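Local coordinates for protein reducing end xylose-releasing exo-oligoxylanase (Bacillus halodurans, PDB 1WU4) that hydrolyses xylooligosaccharides of three or more units from their reducing end, releasing xylose with inversion of anomeric configuration, at residues A[185-188]-A[192-195]. The protein carries 1 engineered substitution. Numbering follows the deposited sequence.
Sequences IKFI and EFSD
With CG opposite the backbone N in F187 (chi1 166°) and lodged between N and the carbonyl carbon in F193 (chi1 65°), the two phenyl rings lie side by side and point the same way. Their planes are nearly parallel, 12° apart, but slid so far that they hardly overlap; F193 CE1 comes obliquely to F187 CB at 3.5 Å, and F193 CZ lies 3.6 Å from F187 CD2. Between the backbones F187 N donates to F193 O at 3.0 Å in a fairly straight bond, and S194 OG donates to I185 O at 2.7 Å, tilted from the carbonyl plane, while also bonding H199. In this (alpha/alpha)6 barrel of glycoside hydrolase family 8, the contact closes a loop after helix 154-167 onto the short strand 193-194, which pairs antiparallel with 245-246. D195 OD2 stands 4.2 Å from F187 CD1 and close to D263, the probable proton acceptor; S197 holds its other oxygen. Replacing the F187 ring with an alanine here would probably leave the F193 ring without its slid neighbour and open a gap beside CE1 and CZ. The extended K186 chain brings NZ within 3.8 Å of E192 OE2, a long salt bridge also spanned by two waters, one 2.7 Å from NZ; P176 O also binds this ammonium, and Y247 and N179 bind E192 OE1.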
loop_
_atom_site.group_PDB
_atom_site.type_symbol
_atom_site.label_atom_id
_atom_site.label_comp_id
_atom_site.label_asym_id
_atom_site.label_seq_id
_atom_site.Cartn_x
_atom_site.Cartn_y
_atom_site.Cartn_z
ATOM N N ILE A 185 1.937 2.725 -13.784
ATOM C CA ILE A 185 2.327 3.749 -12.822
ATOM C C ILE A 185 3.857 3.823 -12.854
ATOM O O ILE A 185 4.532 2.812 -13.078
ATOM C CB ILE A 185 1.828 3.396 -11.391
ATOM C CG1 ILE A 185 2.066 4.576 -10.445
ATOM C CG2 ILE A 185 2.521 2.135 -10.877
ATOM C CD1 ILE A 185 1.462 4.373 -9.063
ATOM N N LYS A 186 4.397 5.020 -12.646
ATOM C CA LYS A 186 5.844 5.230 -12.672
ATOM C C LYS A 186 6.428 5.277 -11.265
ATOM O O LYS A 186 5.701 5.474 -10.292
ATOM C CB LYS A 186 6.179 6.560 -13.344
ATOM C CG LYS A 186 5.587 6.799 -14.717
ATOM C CD LYS A 186 5.893 8.241 -15.114
ATOM C CE LYS A 186 5.330 8.624 -16.462
ATOM N NZ LYS A 186 5.603 10.072 -16.712
ATOM N N PHE A 187 7.744 5.102 -11.165
ATOM C CA PHE A 187 8.418 5.183 -9.873
ATOM C C PHE A 187 8.278 6.628 -9.385
ATOM O O PHE A 187 7.955 6.872 -8.222
ATOM C CB PHE A 187 9.892 4.807 -10.002
ATOM C CG PHE A 187 10.705 5.191 -8.809
ATOM C CD1 PHE A 187 10.355 4.740 -7.541
ATOM C CD2 PHE A 187 11.782 6.059 -8.943
ATOM C CE1 PHE A 187 11.063 5.154 -6.419
ATOM C CE2 PHE A 187 12.495 6.478 -7.829
ATOM C CZ PHE A 187 12.132 6.026 -6.563
ATOM N N ILE A 188 8.555 7.575 -10.281
ATOM C CA ILE A 188 8.386 9.004 -10.009
ATOM C C ILE A 188 7.996 9.630 -11.347
ATOM O O ILE A 188 8.251 9.054 -12.404
ATOM C CB ILE A 188 9.652 9.692 -9.408
ATOM C CG1 ILE A 188 10.879 9.460 -10.285
ATOM C CG2 ILE A 188 9.881 9.195 -7.989
ATOM C CD1 ILE A 188 12.130 10.150 -9.750
ATOM N N GLU A 192 11.205 6.916 -16.597
ATOM C CA GLU A 192 10.436 5.994 -17.407
ATOM C C GLU A 192 10.648 4.539 -17.000
ATOM O O GLU A 192 10.999 3.689 -17.818
ATOM C CB GLU A 192 10.746 6.181 -18.897
ATOM C CG GLU A 192 10.190 7.472 -19.516
ATOM C CD GLU A 192 8.686 7.656 -19.317
ATOM O OE1 GLU A 192 7.932 6.661 -19.350
ATOM O OE2 GLU A 192 8.250 8.815 -19.146
ATOM N N PHE A 193 10.468 4.270 -15.711
ATOM C CA PHE A 193 10.551 2.918 -15.183
ATOM C C PHE A 193 9.574 2.856 -14.020
ATOM O O PHE A 193 9.009 3.885 -13.625
ATOM C CB PHE A 193 11.988 2.516 -14.795
ATOM C CG PHE A 193 12.583 3.296 -13.663
ATOM C CD1 PHE A 193 12.346 2.931 -12.342
ATOM C CD2 PHE A 193 13.444 4.357 -13.922
ATOM C CE1 PHE A 193 12.965 3.612 -11.294
ATOM C CE2 PHE A 193 14.066 5.042 -12.883
ATOM C CZ PHE A 193 13.827 4.666 -11.567
ATOM N N SER A 194 9.358 1.666 -13.476
ATOM C CA SER A 194 8.371 1.511 -12.422
ATOM C C SER A 194 8.882 0.854 -11.146
ATOM O O SER A 194 10.083 0.680 -10.952
ATOM C CB SER A 194 7.183 0.722 -12.992
ATOM O OG SER A 194 6.030 0.819 -12.177
ATOM N N ASP A 195 7.938 0.504 -10.279
ATOM C CA ASP A 195 8.211 -0.131 -8.994
ATOM C C ASP A 195 7.044 -1.108 -8.818
ATOM O O ASP A 195 5.913 -0.694 -8.569
ATOM C CB ASP A 195 8.208 0.949 -7.905
ATOM C CG ASP A 195 8.563 0.416 -6.532
ATOM O OD1 ASP A 195 8.000 -0.620 -6.124
ATOM O OD2 ASP A 195 9.395 1.060 -5.849
HETATM O O HOH W 1 5.224 9.706 -19.352
HETATM O O HOH W 2 8.620 10.621 -17.488
#